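Local coordinates for uncharacterized protein (Aeromonas hydrophila J-1, PDB 6R1J) that probably serves as the C component of AHL, a tripartite alpha-pore-forming toxin, and is captured in its soluble form, at residues Gln53-Phe58 with Ala93-Leu98; Ser136-Ala141 with Asn178-Leu183. The protein carries 3 engineered substitutions. All coordinates share one frame; numbering follows the deposited sequence.

Interaction 1. Residues Gln53-Phe58 with Ala93-Leu98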
loop_
_atom_site.group_PDB
_atom_site.type_symbol
_atom_site.label_atom_id
_atom_site.label_comp_id
_atom_site.label_asym_id
_atom_site.label_seq_id
_atom_site.Cartn_x
_atom_site.Cartn_y
_atom_site.Cartn_z
ATOM N N GLN A 53 -13.932 -26.301 -21.979
ATOM C CA GLN A 53 -14.624 -26.818 -23.190
ATOM C C GLN A 53 -15.143 -28.236 -22.927
ATOM O O GLN A 53 -16.313 -28.489 -23.266
ATOM C CB GLN A 53 -13.694 -26.721 -24.404
ATOM C CG GLN A 53 -13.559 -25.292 -24.905
ATOM C CD GLN A 53 -12.415 -25.017 -25.858
ATOM O OE1 GLN A 53 -11.554 -25.860 -26.130
ATOM N NE2 GLN A 53 -12.386 -23.792 -26.363
ATOM N N GLN A 54 -14.356 -29.106 -22.276
ATOM C CA GLN A 54 -14.731 -30.528 -22.043
ATOM C C GLN A 54 -15.842 -30.619 -20.988
ATOM O O GLN A 54 -16.765 -31.449 -21.143
ATOM C CB GLN A 54 -13.499 -31.371 -21.693
ATOM C CG GLN A 54 -12.578 -31.551 -22.889
ATOM C CD GLN A 54 -11.414 -32.463 -22.622
ATOM O OE1 GLN A 54 -10.314 -32.262 -23.121
ATOM N NE2 GLN A 54 -11.642 -33.466 -21.811
ATOM N N VAL A 55 -15.772 -29.805 -19.944
ATOM C CA VAL A 55 -16.835 -29.780 -18.899
ATOM C C VAL A 55 -18.158 -29.338 -19.537
ATOM O O VAL A 55 -19.147 -29.952 -19.238
ATOM C CB VAL A 55 -16.441 -28.869 -17.739
ATOM C CG1 VAL A 55 -17.620 -28.563 -16.832
ATOM C CG2 VAL A 55 -15.279 -29.478 -16.970
ATOM N N LEU A 56 -18.151 -28.317 -20.386
ATOM C CA LEU A 56 -19.390 -27.786 -21.011
ATOM C C LEU A 56 -19.979 -28.820 -21.989
ATOM O O LEU A 56 -21.201 -29.029 -21.942
ATOM C CB LEU A 56 -19.051 -26.477 -21.710
ATOM C CG LEU A 56 -18.727 -25.318 -20.763
ATOM C CD1 LEU A 56 -18.324 -24.083 -21.555
ATOM C CD2 LEU A 56 -19.898 -25.003 -19.843
ATOM N N ALA A 57 -19.131 -29.475 -22.786
ATOM C CA ALA A 57 -19.508 -30.527 -23.765
ATOM C C ALA A 57 -20.149 -31.673 -22.998
ATOM O O ALA A 57 -21.269 -32.062 -23.325
ATOM C CB ALA A 57 -18.314 -30.973 -24.567
ATOM N N PHE A 58 -19.494 -32.111 -21.929
ATOM C CA PHE A 58 -19.999 -33.168 -21.039
ATOM C C PHE A 58 -21.348 -32.750 -20.467
ATOM O O PHE A 58 -22.294 -33.599 -20.467
ATOM C CB PHE A 58 -18.994 -33.443 -19.915
ATOM C CG PHE A 58 -19.588 -34.096 -18.703
ATOM C CD1 PHE A 58 -19.770 -35.464 -18.645
ATOM C CD2 PHE A 58 -20.005 -33.327 -17.633
ATOM C CE1 PHE A 58 -20.350 -36.054 -17.535
ATOM C CE2 PHE A 58 -20.587 -33.922 -16.530
ATOM C CZ PHE A 58 -20.758 -35.284 -16.483
ATOM N N ALA A 93 -16.050 -39.994 -15.008
ATOM C CA ALA A 93 -14.680 -40.386 -14.575
ATOM C C ALA A 93 -13.629 -39.513 -15.237
ATOM O O ALA A 93 -12.867 -38.885 -14.522
ATOM C CB ALA A 93 -14.390 -41.847 -14.830
ATOM N N PRO A 94 -13.513 -39.466 -16.582
ATOM C CA PRO A 94 -12.497 -38.641 -17.233
ATOM C C PRO A 94 -12.620 -37.124 -17.000
ATOM O O PRO A 94 -11.614 -36.451 -17.044
ATOM C CB PRO A 94 -12.678 -38.911 -18.730
ATOM C CG PRO A 94 -14.089 -39.485 -18.849
ATOM C CD PRO A 94 -14.330 -40.215 -17.549
ATOM N N ILE A 95 -13.828 -36.594 -16.758
ATOM C CA ILE A 95 -13.997 -35.121 -16.589
ATOM C C ILE A 95 -13.593 -34.800 -15.159
ATOM O O ILE A 95 -12.953 -33.759 -14.979
ATOM C CB ILE A 95 -15.424 -34.614 -16.935
ATOM C CG1 ILE A 95 -15.854 -35.032 -18.347
ATOM C CG2 ILE A 95 -15.499 -33.100 -16.808
ATOM C CD1 ILE A 95 -15.066 -34.376 -19.457
ATOM N N GLN A 96 -14.002 -35.654 -14.216
ATOM C CA GLN A 96 -13.681 -35.481 -12.787
ATOM C C GLN A 96 -12.150 -35.545 -12.650
ATOM O O GLN A 96 -11.604 -34.732 -11.866
ATOM C CB GLN A 96 -14.369 -36.526 -11.931
ATOM C CG GLN A 96 -14.317 -36.214 -10.447
ATOM C CD GLN A 96 -15.317 -37.003 -9.648
ATOM O OE1 GLN A 96 -15.868 -37.986 -10.123
ATOM N NE2 GLN A 96 -15.579 -36.565 -8.427
ATOM N N THR A 97 -11.499 -36.388 -13.456
ATOM C CA THR A 97 -10.030 -36.617 -13.403
ATOM C C THR A 97 -9.307 -35.392 -13.953
ATOM O O THR A 97 -8.424 -34.874 -13.226
ATOM C CB THR A 97 -9.640 -37.953 -14.060
ATOM O OG1 THR A 97 -10.184 -38.934 -13.173
ATOM C CG2 THR A 97 -8.149 -38.158 -14.189
ATOM N N LEU A 98 -9.699 -34.911 -15.142
ATOM C CA LEU A 98 -9.070 -33.750 -15.811
ATOM C C LEU A 98 -9.221 -32.502 -14.925
ATOM O O LEU A 98 -8.281 -31.658 -14.849
ATOM C CB LEU A 98 -9.728 -33.547 -17.176
ATOM C CG LEU A 98 -9.081 -32.468 -18.051
ATOM C CD1 LEU A 98 -7.662 -32.845 -18.457
ATOM C CD2 LEU A 98 -9.912 -32.185 -19.288
#
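Ile95 reaches across to Gln54, Val55 and Phe58, joining helices 28-70 and 78-157 as an antiparallel pair within a long helical bundle. The local axes cross at -152° and come no nearer than 10.3 Å, a gap that branched and aromatic side chains can fill. Each branch of Ile95 has its own partner. CG2 meets Val55, where the two CG2 methyls lie 3.6 Å apart. CG1, on the backbone N side (chi1 -55°), lies 3.9 Å from Phe58 CB and touches the root of the ring at CG and CD1, an oblique approach. CD1 lies 3.8 Å from Gln54 O, against the backbone of the partner helix. With CG anti to the backbone N (chi1 158°), Phe58 turns the start of its ring toward Ile95. A large apolar ring suits a place shared by three helices: beyond the pair, its side chain also packs on Leu228 of helix 163-236. That third helix reaches Ile95 as well, through Ile225, while Val55 leans on Ala265. At the more exposed margin, glutamine offers an aliphatic shaft with a polar end, and Gln54 meets Leu98 at about a right angle. There the leucine CD2 methyl lies 3.3 Å from NE2 and 3.9 Å from OE1 of the Gln54 amide.

Interaction 2. Residues Ser136-Ala141 with Asn178-Leu183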
loop_
_atom_site.group_PDB
_atom_site.type_symbol
_atom_site.label_atom_id
_atom_site.label_comp_id
_atom_site.label_asym_id
_atom_site.label_seq_id
_atom_site.Cartn_x
_atom_site.Cartn_y
_atom_site.Cartn_z
ATOM N N SER A 136 22.645 6.413 8.397
ATOM C CA SER A 136 23.500 6.811 9.549
ATOM C C SER A 136 24.920 7.148 9.076
ATOM O O SER A 136 25.395 8.250 9.418
ATOM C CB SER A 136 23.508 5.761 10.596
ATOM O OG SER A 136 22.192 5.617 11.091
ATOM N N ASN A 137 25.574 6.242 8.334
ATOM C CA ASN A 137 26.927 6.481 7.753
ATOM C C ASN A 137 26.908 7.829 7.025
ATOM O O ASN A 137 27.847 8.620 7.260
ATOM C CB ASN A 137 27.386 5.378 6.787
ATOM C CG ASN A 137 27.516 4.011 7.423
ATOM O OD1 ASN A 137 27.571 3.893 8.643
ATOM N ND2 ASN A 137 27.575 2.973 6.606
ATOM N N LEU A 138 25.865 8.108 6.219
ATOM C CA LEU A 138 25.696 9.384 5.460
ATOM C C LEU A 138 25.603 10.559 6.440
ATOM O O LEU A 138 26.370 11.546 6.239
ATOM C CB LEU A 138 24.477 9.332 4.529
ATOM C CG LEU A 138 24.169 10.624 3.769
ATOM C CD1 LEU A 138 25.400 11.152 3.039
ATOM C CD2 LEU A 138 23.017 10.444 2.791
ATOM N N ASP A 139 24.735 10.455 7.454
ATOM C CA ASP A 139 24.550 11.472 8.528
ATOM C C ASP A 139 25.921 11.804 9.145
ATOM O O ASP A 139 26.280 13.005 9.198
ATOM C CB ASP A 139 23.568 10.984 9.608
ATOM C CG ASP A 139 22.098 10.836 9.182
ATOM O OD1 ASP A 139 21.733 11.311 8.071
ATOM O OD2 ASP A 139 21.303 10.251 9.980
ATOM N N GLY A 140 26.675 10.779 9.571
ATOM C CA GLY A 140 28.004 10.906 10.206
ATOM C C GLY A 140 29.086 11.468 9.282
ATOM O O GLY A 140 29.995 12.141 9.811
ATOM N N ALA A 141 29.050 11.215 7.963
ATOM C CA ALA A 141 30.066 11.735 7.012
ATOM C C ALA A 141 29.756 13.208 6.736
ATOM O O ALA A 141 30.688 13.955 6.346
ATOM C CB ALA A 141 30.136 10.924 5.737
ATOM N N ASN A 178 34.087 12.732 -1.111
ATOM C CA ASN A 178 33.912 11.492 -1.921
ATOM C C ASN A 178 33.210 10.412 -1.088
ATOM O O ASN A 178 32.505 9.583 -1.698
ATOM C CB ASN A 178 35.230 10.914 -2.436
ATOM C CG ASN A 178 35.988 11.882 -3.319
ATOM O OD1 ASN A 178 35.461 12.922 -3.723
ATOM N ND2 ASN A 178 37.234 11.548 -3.600
ATOM N N LYS A 179 33.429 10.388 0.232
ATOM C CA LYS A 179 32.714 9.461 1.136
ATOM C C LYS A 179 31.230 9.860 1.152
ATOM O O LYS A 179 30.403 8.953 1.067
ATOM C CB LYS A 179 33.295 9.450 2.551
ATOM C CG LYS A 179 32.637 8.460 3.500
ATOM C CD LYS A 179 33.036 8.644 4.948
ATOM C CE LYS A 179 32.397 7.628 5.867
ATOM N NZ LYS A 179 32.776 7.889 7.275
ATOM N N VAL A 180 30.909 11.150 1.241
ATOM C CA VAL A 180 29.499 11.653 1.284
ATOM C C VAL A 180 28.803 11.396 -0.055
ATOM O O VAL A 180 27.694 10.825 -0.034
ATOM C CB VAL A 180 29.436 13.135 1.681
ATOM C CG1 VAL A 180 28.089 13.779 1.362
ATOM C CG2 VAL A 180 29.771 13.298 3.157
ATOM N N SER A 181 29.409 11.810 -1.170
ATOM C CA SER A 181 28.864 11.621 -2.546
ATOM C C SER A 181 28.625 10.130 -2.813
ATOM O O SER A 181 27.627 9.797 -3.471
ATOM C CB SER A 181 29.754 12.211 -3.605
ATOM O OG SER A 181 29.803 13.623 -3.478
ATOM N N SER A 182 29.487 9.257 -2.303
ATOM C CA SER A 182 29.374 7.795 -2.509
ATOM C C SER A 182 28.142 7.285 -1.738
ATOM O O SER A 182 27.324 6.574 -2.324
ATOM C CB SER A 182 30.645 7.081 -2.134
ATOM O OG SER A 182 30.527 5.682 -2.344
ATOM N N LEU A 183 28.005 7.662 -0.468
ATOM C CA LEU A 183 26.880 7.226 0.385
ATOM C C LEU A 183 25.560 7.791 -0.161
ATOM O O LEU A 183 24.557 7.100 -0.027
ATOM C CB LEU A 183 27.156 7.651 1.834
ATOM C CG LEU A 183 28.213 6.813 2.556
ATOM C CD1 LEU A 183 28.707 7.514 3.823
ATOM C CD2 LEU A 183 27.669 5.434 2.891
#
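This is a buried, apolar helix-helix contact, with Leu138 and Ala141 packed on Val180 and Leu183, in the long antiparallel hairpin formed by helices 78-157 and 163-236. It lies a few turns short of the link between the two helices. The axes approach to 9.2 Å, and about 316 Å² of surface is buried, counting both sides. Ala141 makes that closeness possible: its single methyl points at the other helix, and CB lies only 3.5 Å from Val180 CG2. The same valine methyl also comes 3.4 Å from Ala141 O. CG2 of Val180 stands beside its own backbone N, while CG1 takes the position anti to it (chi1 164°) and meets Leu138 CD1 at 4.1 Å. Beta-branching thus lets one residue serve two partners.

Leu138 and Leu183 slide past each other in opposite directions, with Leu138 CD1 near Leu183 CB. Farther out, Leu183 CD1 lies against the backbone of Asn137, 3.7 Å from its C atom, and both leucine methyls stand 3.9 Å from Asn137 CB. Lys179 closes the exposed margin: its fully extended chain runs past Ala141 CB, nearest at CD, and its NZ makes a long, weak ion pair with Glu144. Nearby, Ser182 packs on His268 of the C-terminal histidine tag of the second subunit. No hydrogen bond or salt bridge joins the two segments, so they are held together by van der Waals packing and the burial of hydrocarbon, with the lysine charge carried beyond the apolar centre.

Overall arrangement
Helix 78-157 takes part in both contacts, pairing first with helix 28-70 in interaction 1 and then, farther along, with helix 163-236 in interaction 2. Their centres are 65 Å apart and their nearest atoms about 53 Å apart, on opposite sides of the chain's centre, so they do not touch. The local axes are inclined at 152° in each, but approach more closely in interaction 2 (9.2 against 10.3 Å). Interaction 1 lies in the thicker part of the bundle, where the Val55 side chain is about 7 Å from a bound sodium ion; Thr224 and Asp264, which form a sodium site, adjoin its neighbours Ile225 and Ala265. Interaction 2 belongs to the slender two-helix extension.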